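Local atomic coordinates of putative HMP/thiamine permease protein YkoE (Bacillus subtilis, PDB entry 5EDL), a protein that binds thiamine as the membrane-embedded S-component of an energy-coupling-factor transporter and probably carries hydroxymethylpyrimidine or thiamine across the membrane. Residues A[14-25]-A[43-53]; A[92-101]-A[113-124]. All coordinates share one frame; numbering follows the deposited sequence.

Contact 1 of 2, residues A[14-25]-A[43-53]; sequences SIVFAVVYLLFT and IYGIWFIVSVI. With VIB (3-(4-amino-2-methyl-pyrimidin-5-ylmethyl)-5-(2-hydroxy-ethyl)-4-methyl-thiazol-3-ium), chain B.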
loop_
_atom_site.group_PDB
_atom_site.type_symbol
_atom_site.label_atom_id
_atom_site.label_comp_id
_atom_site.label_asym_id
_atom_site.label_seq_id
_atom_site.Cartn_x
_atom_site.Cartn_y
_atom_site.Cartn_z
ATOM N N SER A 14 -3.743 -5.450 -8.043
ATOM C CA SER A 14 -3.697 -4.023 -8.366
ATOM C C SER A 14 -5.017 -3.544 -8.932
ATOM O O SER A 14 -5.512 -2.461 -8.593
ATOM C CB SER A 14 -2.578 -3.728 -9.371
ATOM O OG SER A 14 -1.317 -3.998 -8.808
ATOM N N ILE A 15 -5.578 -4.374 -9.802
ATOM C CA ILE A 15 -6.832 -4.084 -10.471
ATOM C C ILE A 15 -7.992 -4.057 -9.489
ATOM O O ILE A 15 -8.799 -3.128 -9.503
ATOM C CB ILE A 15 -7.114 -5.114 -11.575
ATOM C CG1 ILE A 15 -6.092 -4.960 -12.702
ATOM C CG2 ILE A 15 -8.526 -4.941 -12.115
ATOM C CD1 ILE A 15 -6.103 -6.092 -13.697
ATOM N N VAL A 16 -8.073 -5.081 -8.644
ATOM C CA VAL A 16 -9.127 -5.163 -7.639
ATOM C C VAL A 16 -9.078 -3.961 -6.705
ATOM O O VAL A 16 -10.101 -3.329 -6.422
ATOM C CB VAL A 16 -9.014 -6.457 -6.802
ATOM C CG1 VAL A 16 -9.932 -6.384 -5.597
ATOM C CG2 VAL A 16 -9.319 -7.675 -7.664
ATOM N N PHE A 17 -7.885 -3.634 -6.228
ATOM C CA PHE A 17 -7.766 -2.530 -5.288
ATOM C C PHE A 17 -7.856 -1.159 -5.956
ATOM O O PHE A 17 -8.098 -0.165 -5.277
ATOM C CB PHE A 17 -6.470 -2.651 -4.479
ATOM C CG PHE A 17 -6.646 -3.455 -3.238
ATOM C CD1 PHE A 17 -6.503 -4.832 -3.266
ATOM C CD2 PHE A 17 -7.026 -2.843 -2.054
ATOM C CE1 PHE A 17 -6.723 -5.584 -2.137
ATOM C CE2 PHE A 17 -7.232 -3.595 -0.914
ATOM C CZ PHE A 17 -7.083 -4.961 -0.953
ATOM N N ALA A 18 -7.686 -1.108 -7.276
ATOM C CA ALA A 18 -7.951 0.120 -8.019
ATOM C C ALA A 18 -9.406 0.539 -7.821
ATOM O O ALA A 18 -9.703 1.729 -7.710
ATOM C CB ALA A 18 -7.646 -0.049 -9.486
ATOM N N VAL A 19 -10.302 -0.442 -7.778
ATOM C CA VAL A 19 -11.707 -0.183 -7.520
ATOM C C VAL A 19 -11.910 0.398 -6.118
ATOM O O VAL A 19 -12.639 1.370 -5.944
ATOM C CB VAL A 19 -12.555 -1.458 -7.683
ATOM C CG1 VAL A 19 -13.999 -1.193 -7.273
ATOM C CG2 VAL A 19 -12.494 -1.961 -9.125
ATOM N N VAL A 20 -11.234 -0.180 -5.129
ATOM C CA VAL A 20 -11.292 0.344 -3.765
ATOM C C VAL A 20 -10.741 1.767 -3.682
ATOM O O VAL A 20 -11.354 2.647 -3.067
ATOM C CB VAL A 20 -10.499 -0.540 -2.777
ATOM C CG1 VAL A 20 -10.575 0.049 -1.354
ATOM C CG2 VAL A 20 -10.993 -1.968 -2.815
ATOM N N TYR A 21 -9.570 1.977 -4.282
ATOM C CA TYR A 21 -8.944 3.296 -4.354
ATOM C C TYR A 21 -9.925 4.350 -4.898
ATOM O O TYR A 21 -10.016 5.455 -4.378
ATOM C CB TYR A 21 -7.699 3.272 -5.251
ATOM C CG TYR A 21 -6.464 2.615 -4.660
ATOM C CD1 TYR A 21 -6.526 1.877 -3.484
ATOM C CD2 TYR A 21 -5.232 2.754 -5.281
ATOM C CE1 TYR A 21 -5.390 1.296 -2.944
ATOM C CE2 TYR A 21 -4.098 2.185 -4.755
ATOM C CZ TYR A 21 -4.181 1.463 -3.590
ATOM O OH TYR A 21 -3.049 0.911 -3.087
ATOM N N LEU A 22 -10.632 4.002 -5.964
ATOM C CA LEU A 22 -11.526 4.955 -6.617
ATOM C C LEU A 22 -12.682 5.357 -5.697
ATOM O O LEU A 22 -13.073 6.526 -5.644
ATOM C CB LEU A 22 -12.072 4.368 -7.922
ATOM C CG LEU A 22 -13.015 5.269 -8.730
ATOM C CD1 LEU A 22 -12.347 6.598 -9.074
ATOM C CD2 LEU A 22 -13.478 4.556 -9.997
ATOM N N LEU A 23 -13.230 4.374 -4.992
ATOM C CA LEU A 23 -14.299 4.605 -4.030
ATOM C C LEU A 23 -13.840 5.569 -2.935
ATOM O O LEU A 23 -14.528 6.542 -2.617
ATOM C CB LEU A 23 -14.762 3.278 -3.416
ATOM C CG LEU A 23 -15.567 3.345 -2.115
ATOM C CD1 LEU A 23 -16.830 4.168 -2.292
ATOM C CD2 LEU A 23 -15.918 1.936 -1.624
ATOM N N PHE A 24 -12.659 5.308 -2.380
ATOM C CA PHE A 24 -12.114 6.166 -1.329
ATOM C C PHE A 24 -11.736 7.544 -1.838
ATOM O O PHE A 24 -11.820 8.523 -1.102
ATOM C CB PHE A 24 -10.910 5.499 -0.665
ATOM C CG PHE A 24 -11.294 4.556 0.430
ATOM C CD1 PHE A 24 -11.377 4.997 1.740
ATOM C CD2 PHE A 24 -11.604 3.242 0.153
ATOM C CE1 PHE A 24 -11.748 4.141 2.748
ATOM C CE2 PHE A 24 -11.968 2.382 1.163
ATOM C CZ PHE A 24 -12.050 2.842 2.464
ATOM N N THR A 25 -11.335 7.626 -3.100
ATOM C CA THR A 25 -11.061 8.925 -3.694
ATOM C C THR A 25 -12.332 9.777 -3.721
ATOM O O THR A 25 -12.301 10.974 -3.397
ATOM C CB THR A 25 -10.491 8.786 -5.107
ATOM O OG1 THR A 25 -9.123 8.389 -5.005
ATOM C CG2 THR A 25 -10.578 10.114 -5.866
ATOM N N ILE A 43 -7.876 8.431 6.393
ATOM C CA ILE A 43 -8.068 7.284 5.509
ATOM C C ILE A 43 -6.950 7.168 4.475
ATOM O O ILE A 43 -6.979 6.264 3.641
ATOM C CB ILE A 43 -9.421 7.339 4.747
ATOM C CG1 ILE A 43 -9.432 8.494 3.731
ATOM C CG2 ILE A 43 -10.603 7.384 5.728
ATOM C CD1 ILE A 43 -10.683 8.588 2.881
ATOM N N TYR A 44 -5.966 8.063 4.537
ATOM C CA TYR A 44 -4.994 8.186 3.443
ATOM C C TYR A 44 -4.238 6.880 3.161
ATOM O O TYR A 44 -3.999 6.536 2.008
ATOM C CB TYR A 44 -3.983 9.309 3.716
ATOM C CG TYR A 44 -3.581 10.026 2.440
ATOM C CD1 TYR A 44 -2.753 9.411 1.509
ATOM C CD2 TYR A 44 -4.074 11.303 2.144
ATOM C CE1 TYR A 44 -2.401 10.048 0.321
ATOM C CE2 TYR A 44 -3.727 11.954 0.959
ATOM C CZ TYR A 44 -2.898 11.320 0.053
ATOM O OH TYR A 44 -2.561 11.946 -1.122
ATOM N N GLY A 45 -3.880 6.154 4.216
ATOM C CA GLY A 45 -3.080 4.951 4.065
ATOM C C GLY A 45 -3.718 3.866 3.208
ATOM O O GLY A 45 -3.019 2.973 2.719
ATOM N N ILE A 46 -5.037 3.919 3.031
ATOM C CA ILE A 46 -5.705 2.948 2.170
ATOM C C ILE A 46 -5.144 3.024 0.752
ATOM O O ILE A 46 -5.057 2.001 0.071
ATOM C CB ILE A 46 -7.240 3.152 2.106
ATOM C CG1 ILE A 46 -7.936 1.860 1.678
ATOM C CG2 ILE A 46 -7.600 4.257 1.135
ATOM C CD1 ILE A 46 -7.791 0.710 2.688
ATOM N N TRP A 47 -4.758 4.221 0.309
ATOM C CA TRP A 47 -4.237 4.371 -1.057
ATOM C C TRP A 47 -2.833 3.792 -1.236
ATOM O O TRP A 47 -2.308 3.803 -2.358
ATOM C CB TRP A 47 -4.250 5.850 -1.496
ATOM C CG TRP A 47 -5.650 6.368 -1.715
ATOM C CD1 TRP A 47 -6.581 5.893 -2.599
ATOM C CD2 TRP A 47 -6.264 7.472 -1.043
ATOM N NE1 TRP A 47 -7.745 6.630 -2.507
ATOM C CE2 TRP A 47 -7.574 7.601 -1.552
ATOM C CE3 TRP A 47 -5.830 8.367 -0.052
ATOM C CZ2 TRP A 47 -8.453 8.590 -1.107
ATOM C CZ3 TRP A 47 -6.707 9.338 0.394
ATOM C CH2 TRP A 47 -8.005 9.439 -0.130
ATOM N N PHE A 48 -2.230 3.311 -0.148
ATOM C CA PHE A 48 -0.915 2.645 -0.230
ATOM C C PHE A 48 -0.978 1.119 -0.057
ATOM O O PHE A 48 0.043 0.435 -0.188
ATOM C CB PHE A 48 0.064 3.148 0.840
ATOM C CG PHE A 48 0.051 4.628 1.073
ATOM C CD1 PHE A 48 -0.184 5.525 0.044
ATOM C CD2 PHE A 48 0.296 5.119 2.347
ATOM C CE1 PHE A 48 -0.181 6.895 0.287
ATOM C CE2 PHE A 48 0.303 6.480 2.605
ATOM C CZ PHE A 48 0.062 7.378 1.570
ATOM N N ILE A 49 -2.147 0.593 0.279
ATOM C CA ILE A 49 -2.223 -0.789 0.754
ATOM C C ILE A 49 -1.723 -1.805 -0.287
ATOM O O ILE A 49 -1.126 -2.805 0.073
ATOM C CB ILE A 49 -3.670 -1.164 1.192
ATOM C CG1 ILE A 49 -3.646 -2.482 1.980
ATOM C CG2 ILE A 49 -4.601 -1.247 -0.012
ATOM C CD1 ILE A 49 -4.929 -2.771 2.724
ATOM N N VAL A 50 -1.926 -1.512 -1.572
ATOM C CA VAL A 50 -1.484 -2.399 -2.643
ATOM C C VAL A 50 0.025 -2.652 -2.562
ATOM O O VAL A 50 0.473 -3.773 -2.758
ATOM C CB VAL A 50 -1.854 -1.822 -4.034
ATOM C CG1 VAL A 50 -1.064 -2.491 -5.138
ATOM C CG2 VAL A 50 -3.338 -1.972 -4.276
ATOM N N SER A 51 0.795 -1.620 -2.239
ATOM C CA SER A 51 2.242 -1.762 -2.165
ATOM C C SER A 51 2.638 -2.770 -1.100
ATOM O O SER A 51 3.507 -3.594 -1.318
ATOM C CB SER A 51 2.914 -0.420 -1.878
ATOM O OG SER A 51 2.911 0.395 -3.030
ATOM N N VAL A 52 1.983 -2.691 0.047
ATOM C CA VAL A 52 2.321 -3.557 1.158
ATOM C C VAL A 52 1.907 -5.001 0.839
ATOM O O VAL A 52 2.665 -5.923 1.083
ATOM C CB VAL A 52 1.661 -3.066 2.467
ATOM C CG1 VAL A 52 1.724 -4.147 3.553
ATOM C CG2 VAL A 52 2.343 -1.784 2.943
ATOM N N ILE A 53 0.715 -5.165 0.272
ATOM C CA ILE A 53 0.174 -6.478 -0.075
ATOM C C ILE A 53 1.093 -7.194 -1.065
ATOM O O ILE A 53 1.543 -8.306 -0.806
ATOM C CB ILE A 53 -1.265 -6.353 -0.663
ATOM C CG1 ILE A 53 -2.234 -5.847 0.428
ATOM C CG2 ILE A 53 -1.723 -7.692 -1.297
ATOM C CD1 ILE A 53 -3.655 -5.545 -0.050
HETATM C CM2 VIB B . -3.489 5.787 -6.089
HETATM N N4A VIB B . -3.199 9.371 -2.768
HETATM C CM4 VIB B . -6.597 12.497 -1.343
HETATM O O1 VIB B . -3.356 14.575 -1.001
HETATM C C7 VIB B . -3.664 15.417 -2.094
HETATM C C6 VIB B . -5.091 15.152 -2.504
HETATM C C2 VIB B . -4.771 11.891 -4.728
HETATM S S1 VIB B . -4.431 13.404 -4.509
HETATM C C5 VIB B . -5.118 13.789 -3.173
HETATM C C4 VIB B . -5.778 12.625 -2.633
HETATM N N3 VIB B . -5.562 11.428 -3.624
HETATM C C7A VIB B . -6.147 10.115 -3.369
HETATM C C4A VIB B . -3.967 8.645 -3.757
HETATM N N3A VIB B . -3.425 7.625 -4.425
HETATM C C2A VIB B . -4.165 6.955 -5.350
HETATM N N1A VIB B . -5.468 7.316 -5.582
HETATM C C6A VIB B . -6.036 8.349 -4.909
HETATM C C5A VIB B . -5.268 9.010 -3.984
#

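Contact 2 of 2, residues A[92-101]-A[113-124]; sequences VQGLGAEAVF and VLMLAGMGSSVA. With MPG ([(Z)-octadec-9-enyl] (2R)-2,3-bis(oxidanyl)propanoate), chain C; VIB (3-(4-amino-2-methyl-pyrimidin-5-ylmethyl)-5-(2-hydroxy-ethyl)-4-methyl-thiazol-3-ium), chain B; MPG ([(Z)-octadec-9-enyl] (2R)-2,3-bis(oxidanyl)propanoate), chain D.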
loop_
_atom_site.group_PDB
_atom_site.type_symbol
_atom_site.label_atom_id
_atom_site.label_comp_id
_atom_site.label_asym_id
_atom_site.label_seq_id
_atom_site.Cartn_x
_atom_site.Cartn_y
_atom_site.Cartn_z
ATOM N N VAL A 92 4.867 8.086 -7.108
ATOM C CA VAL A 92 5.550 8.633 -5.931
ATOM C C VAL A 92 5.327 7.752 -4.688
ATOM O O VAL A 92 6.263 7.422 -3.976
ATOM C CB VAL A 92 5.086 10.093 -5.646
ATOM C CG1 VAL A 92 5.558 10.565 -4.277
ATOM C CG2 VAL A 92 5.587 11.033 -6.738
ATOM N N GLN A 93 4.083 7.365 -4.446
ATOM C CA GLN A 93 3.762 6.502 -3.317
ATOM C C GLN A 93 4.456 5.140 -3.434
ATOM O O GLN A 93 4.969 4.646 -2.444
ATOM C CB GLN A 93 2.240 6.345 -3.183
ATOM C CG GLN A 93 1.607 7.664 -2.703
ATOM C CD GLN A 93 0.111 7.809 -2.965
ATOM O OE1 GLN A 93 -0.481 8.841 -2.623
ATOM N NE2 GLN A 93 -0.496 6.809 -3.579
ATOM N N GLY A 94 4.499 4.574 -4.636
ATOM C CA GLY A 94 5.165 3.298 -4.865
ATOM C C GLY A 94 6.667 3.356 -4.582
ATOM O O GLY A 94 7.239 2.410 -4.035
ATOM N N LEU A 95 7.298 4.470 -4.953
ATOM C CA LEU A 95 8.724 4.694 -4.704
ATOM C C LEU A 95 9.006 4.841 -3.221
ATOM O O LEU A 95 10.023 4.346 -2.718
ATOM C CB LEU A 95 9.216 5.951 -5.437
ATOM C CG LEU A 95 9.244 5.879 -6.972
ATOM C CD1 LEU A 95 9.474 7.273 -7.564
ATOM C CD2 LEU A 95 10.309 4.900 -7.477
ATOM N N GLY A 96 8.113 5.552 -2.531
ATOM C CA GLY A 96 8.212 5.710 -1.086
ATOM C C GLY A 96 8.156 4.389 -0.325
ATOM O O GLY A 96 8.933 4.164 0.619
ATOM N N ALA A 97 7.234 3.516 -0.720
ATOM C CA ALA A 97 7.142 2.172 -0.121
ATOM C C ALA A 97 8.330 1.291 -0.531
ATOM O O ALA A 97 8.937 0.625 0.302
ATOM C CB ALA A 97 5.839 1.517 -0.512
ATOM N N GLU A 98 8.653 1.302 -1.815
ATOM C CA GLU A 98 9.746 0.498 -2.341
ATOM C C GLU A 98 11.072 0.850 -1.663
ATOM O O GLU A 98 11.901 -0.023 -1.451
ATOM C CB GLU A 98 9.865 0.684 -3.854
ATOM C CG GLU A 98 10.810 -0.309 -4.534
ATOM C CD GLU A 98 10.221 -1.714 -4.624
ATOM O OE1 GLU A 98 9.060 -1.864 -5.058
ATOM O OE2 GLU A 98 10.928 -2.668 -4.253
ATOM N N ALA A 99 11.273 2.127 -1.338
ATOM C CA ALA A 99 12.523 2.561 -0.715
ATOM C C ALA A 99 12.781 1.827 0.616
ATOM O O ALA A 99 13.921 1.544 0.967
ATOM C CB ALA A 99 12.510 4.077 -0.498
ATOM N N VAL A 100 11.718 1.533 1.349
ATOM C CA VAL A 100 11.845 0.835 2.631
ATOM C C VAL A 100 12.212 -0.647 2.405
ATOM O O VAL A 100 12.989 -1.230 3.168
ATOM C CB VAL A 100 10.542 0.963 3.456
ATOM C CG1 VAL A 100 10.480 -0.077 4.578
ATOM C CG2 VAL A 100 10.404 2.381 4.008
ATOM N N PHE A 101 11.666 -1.254 1.351
ATOM C CA PHE A 101 12.018 -2.650 1.056
ATOM C C PHE A 101 13.412 -2.700 0.463
ATOM O O PHE A 101 14.168 -3.617 0.752
ATOM C CB PHE A 101 10.977 -3.305 0.136
ATOM C CG PHE A 101 9.633 -3.456 0.789
ATOM C CD1 PHE A 101 9.455 -4.370 1.821
ATOM C CD2 PHE A 101 8.560 -2.662 0.414
ATOM C CE1 PHE A 101 8.233 -4.503 2.449
ATOM C CE2 PHE A 101 7.327 -2.797 1.034
ATOM C CZ PHE A 101 7.164 -3.708 2.057
ATOM N N VAL A 113 8.402 -3.332 9.564
ATOM C CA VAL A 113 8.887 -2.969 8.242
ATOM C C VAL A 113 7.719 -2.636 7.296
ATOM O O VAL A 113 7.808 -1.691 6.523
ATOM C CB VAL A 113 9.768 -4.068 7.627
ATOM C CG1 VAL A 113 10.141 -3.694 6.185
ATOM C CG2 VAL A 113 11.038 -4.283 8.490
ATOM N N LEU A 114 6.628 -3.399 7.377
ATOM C CA LEU A 114 5.438 -3.099 6.582
ATOM C C LEU A 114 4.887 -1.714 6.948
ATOM O O LEU A 114 4.496 -0.932 6.075
ATOM C CB LEU A 114 4.360 -4.171 6.787
ATOM C CG LEU A 114 4.766 -5.621 6.469
ATOM C CD1 LEU A 114 3.556 -6.541 6.578
ATOM C CD2 LEU A 114 5.400 -5.727 5.088
ATOM N N MET A 115 4.872 -1.412 8.242
ATOM C CA MET A 115 4.367 -0.122 8.705
ATOM C C MET A 115 5.261 1.024 8.232
ATOM O O MET A 115 4.752 2.042 7.754
ATOM C CB MET A 115 4.225 -0.110 10.224
ATOM C CG MET A 115 3.053 -0.950 10.735
ATOM S SD MET A 115 2.876 -0.785 12.524
ATOM C CE MET A 115 1.307 -1.600 12.788
ATOM N N LEU A 116 6.580 0.843 8.335
ATOM C CA LEU A 116 7.538 1.793 7.777
ATOM C C LEU A 116 7.325 2.025 6.282
ATOM O O LEU A 116 7.477 3.130 5.793
ATOM C CB LEU A 116 8.964 1.300 7.995
ATOM C CG LEU A 116 9.990 2.195 8.671
ATOM C CD1 LEU A 116 9.369 3.105 9.723
ATOM C CD2 LEU A 116 11.079 1.312 9.283
ATOM N N ALA A 117 7.034 0.956 5.561
ATOM C CA ALA A 117 6.800 1.046 4.128
ATOM C C ALA A 117 5.575 1.936 3.857
ATOM O O ALA A 117 5.622 2.823 3.004
ATOM C CB ALA A 117 6.612 -0.355 3.538
ATOM N N GLY A 118 4.492 1.687 4.597
ATOM C CA GLY A 118 3.322 2.550 4.584
ATOM C C GLY A 118 3.694 4.006 4.839
ATOM O O GLY A 118 3.268 4.901 4.100
ATOM N N MET A 119 4.505 4.239 5.871
ATOM C CA MET A 119 4.949 5.591 6.224
ATOM C C MET A 119 5.835 6.219 5.146
ATOM O O MET A 119 5.840 7.443 4.974
ATOM C CB MET A 119 5.688 5.564 7.561
ATOM C CG MET A 119 4.762 5.248 8.735
ATOM S SD MET A 119 5.600 4.802 10.277
ATOM C CE MET A 119 6.598 6.265 10.529
ATOM N N GLY A 120 6.584 5.383 4.428
ATOM C CA GLY A 120 7.378 5.851 3.304
ATOM C C GLY A 120 6.473 6.459 2.243
ATOM O O GLY A 120 6.771 7.514 1.681
ATOM N N SER A 121 5.351 5.800 1.978
ATOM C CA SER A 121 4.388 6.333 1.025
ATOM C C SER A 121 3.768 7.625 1.568
ATOM O O SER A 121 3.536 8.557 0.817
ATOM C CB SER A 121 3.287 5.314 0.712
ATOM O OG SER A 121 3.807 4.191 0.016
ATOM N N SER A 122 3.500 7.650 2.871
ATOM C CA SER A 122 2.965 8.836 3.525
ATOM C C SER A 122 3.884 10.041 3.282
ATOM O O SER A 122 3.432 11.105 2.872
ATOM C CB SER A 122 2.796 8.600 5.025
ATOM O OG SER A 122 1.828 7.604 5.282
ATOM N N VAL A 123 5.174 9.858 3.532
ATOM C CA VAL A 123 6.141 10.927 3.355
ATOM C C VAL A 123 6.261 11.364 1.889
ATOM O O VAL A 123 6.253 12.570 1.588
ATOM C CB VAL A 123 7.527 10.509 3.883
ATOM C CG1 VAL A 123 8.580 11.534 3.493
ATOM C CG2 VAL A 123 7.491 10.326 5.400
ATOM N N ALA A 124 6.378 10.395 0.984
ATOM C CA ALA A 124 6.532 10.696 -0.440
ATOM C C ALA A 124 5.313 11.452 -1.000
ATOM O O ALA A 124 5.462 12.397 -1.775
ATOM C CB ALA A 124 6.764 9.419 -1.231
HETATM C C2 MPG C . 13.900 6.506 -3.111
HETATM C C3 MPG C . 14.545 5.138 -3.088
HETATM C C4 MPG C . 13.638 4.139 -3.772
HETATM C C5 MPG C . 13.708 4.348 -5.266
HETATM C C6 MPG C . 14.037 3.042 -5.947
HETATM C C7 MPG C . 12.824 2.148 -5.903
HETATM C C8 MPG C . 12.949 1.068 -6.955
HETATM C C9 MPG C . 13.775 -0.068 -6.395
HETATM C C10 MPG C . 13.903 -1.250 -7.038
HETATM C C11 MPG C . 13.235 -1.530 -8.366
HETATM C C12 MPG C . 14.290 -2.034 -9.326
HETATM C C13 MPG C . 14.804 -3.391 -8.880
HETATM C C14 MPG C . 16.208 -3.299 -8.316
HETATM C C15 MPG C . 16.985 -4.554 -8.651
HETATM C C16 MPG C . 17.693 -5.061 -7.415
HETATM C C17 MPG C . 18.320 -6.406 -7.698
HETATM C C18 MPG C . 18.433 -7.171 -6.399
HETATM O O1 MPG C . 14.269 7.936 -1.243
HETATM C C1 MPG C . 14.827 7.511 -2.464
HETATM C CM2 VIB B . -3.489 5.787 -6.089
HETATM N N4A VIB B . -3.199 9.371 -2.768
HETATM C CM4 VIB B . -6.597 12.497 -1.343
HETATM O O1 VIB B . -3.356 14.575 -1.001
HETATM C C7 VIB B . -3.664 15.417 -2.094
HETATM C C6 VIB B . -5.091 15.152 -2.504
HETATM C C2 VIB B . -4.771 11.891 -4.728
HETATM S S1 VIB B . -4.431 13.404 -4.509
HETATM C C5 VIB B . -5.118 13.789 -3.173
HETATM C C4 VIB B . -5.778 12.625 -2.633
HETATM N N3 VIB B . -5.562 11.428 -3.624
HETATM C C7A VIB B . -6.147 10.115 -3.369
HETATM C C4A VIB B . -3.967 8.645 -3.757
HETATM N N3A VIB B . -3.425 7.625 -4.425
HETATM C C2A VIB B . -4.165 6.955 -5.350
HETATM N N1A VIB B . -5.468 7.316 -5.582
HETATM C C6A VIB B . -6.036 8.349 -4.909
HETATM C C5A VIB B . -5.268 9.010 -3.984
HETATM C C2 MPG D . 7.382 15.374 -7.586
HETATM C C3 MPG D . 7.404 14.906 -6.144
HETATM C C4 MPG D . 8.663 14.104 -5.898
HETATM C C5 MPG D . 8.629 13.399 -4.556
HETATM C C6 MPG D . 9.811 12.451 -4.494
HETATM C C7 MPG D . 10.022 11.927 -3.085
HETATM C C8 MPG D . 9.526 10.498 -2.961
HETATM C C9 MPG D . 10.669 9.509 -3.052
HETATM C C10 MPG D . 11.106 8.864 -1.948
HETATM C C11 MPG D . 10.462 9.116 -0.597
HETATM C C12 MPG D . 11.514 9.113 0.493
HETATM C C13 MPG D . 10.933 8.533 1.764
HETATM O O1 MPG D . 5.625 15.835 -9.154
HETATM C C1 MPG D . 6.109 16.139 -7.862
HETATM C CXD MPG D . 4.106 16.802 -10.955
HETATM O O2 MPG D . 4.616 16.044 -12.026
HETATM C C21 MPG D . 3.692 18.166 -11.468
HETATM O O3 MPG D . 2.494 18.060 -12.206
HETATM O O4 MPG D . 5.602 18.056 -9.614
HETATM C CX3 MPG D . 5.160 16.954 -9.873
#

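Contact 1 of 2, residues A[14-25]-A[43-53]
Y21 and W47 meet at the centre of this contact in an edge-to-face pair: the indole turns its edge toward the phenol face, with the planes at 78°. W47 CA lies over the same Y21 ring, 4.0 Å from its centroid, a CH-pi contact. One hydrogen bond joins the pair directly, and a second holds the far end of the tyrosine. W47 NE1 donates to Y21 O at 3.2 Å, in the plane of the indole, and that carbonyl also takes the helical bond from T25 N, so one backbone oxygen serves both helix and tryptophan. At the far end V50 N donates to Y21 OH (3.1 Å), a hydroxyl that is further hydrogen-bonded to E68. With CG placed opposite the carbonyl carbon (chi1 -75°), the tyrosine reaches past W47 to the start of helix 49-53.

The arrangement shows how an all-helical S-component can build a substrate site where two membrane segments meet: W47 lies just ahead of helix 49-53, which runs nearly antiparallel to 14-25, at 154°. The aminopyrimidine of thiamine lies flat against W47, with the bridging methylene C7A 3.3 Å above the indole plane, while I46 CG2 covers the opposite face. Y21 CD2 touches the pyrimidine methyl CM2 at 3.6 Å, and Y44 OH donates to the ligand hydroxyl O1.

F24 packs beside this pair, its ring receiving I46 CG2 over one face at 4.1 Å from the centroid and I43 CD1 at its edge. Toward the other end, F17 rests against I49, V50 and I53, with CZ 3.6 Å from I53 CD1.

Contact 2 of 2, residues A[92-101]-A[113-124]
S121 OG donates to Q93 O at 2.8 Å, approaching from above the carbonyl plane, while the helical donor A97 N reaches it from the other face. The backbones nearly touch: G120 CA lies 3.5 Å from G96 O and A97 CA 3.5 Å from A117 O, both CA-H...O contacts. Small residues permit this, since a CB on G96 or G120 would clash with the facing helix, and the axes approach to 6.8 Å, crossing at 143°. G120 and A124, like A117 and S121, stand four residues apart on helix 113-124, the small-xxx-small pattern of closely packed membrane helices. Larger side chains close the ends: V100 lies against V113, L116 and A117, F101 CE2 meets A117 CB at 3.6 Å, and V92 CG1 packs on A124 CB.

Beyond, the extended Q93 side chain pairs with the thiamine aminopyrimidine, OE1 accepting from N4A at 2.8 Å and NE2 donating to N3A at 3.2 Å; NE2 also bonds E68. A leucine in place of Q93 would probably leave amino N4A and ring N3A without these mates and E68 without its amide donor.

Helix 63-77 and helix 49-58 border A97 and F101, and helix 140-170 packs against M115, M119 and V123.

Contact 1 closes before contact 2 opens along the chain, and their centres lie 14 Å apart within one helical bundle. Contact 1 joins helix 4-35 to residues 43-53, which lead into helix 49-58; contact 2 pairs helices 85-103 and 111-132. F48 bridges them, its ring packing on Q93, S121 and S122, with F48 CE1 3.4 Å from Q93 CD. E68, on helix 63-77, is a second link, as it is hydrogen-bonded to side chains of both contacts. Both meet the same thiamine: contact 1 supplies the stacking face of W47 and the hydroxyl of Y44, contact 2 the amide of Q93. Recognition is thus shared by two parts of the fold separated in sequence by helix 63-77.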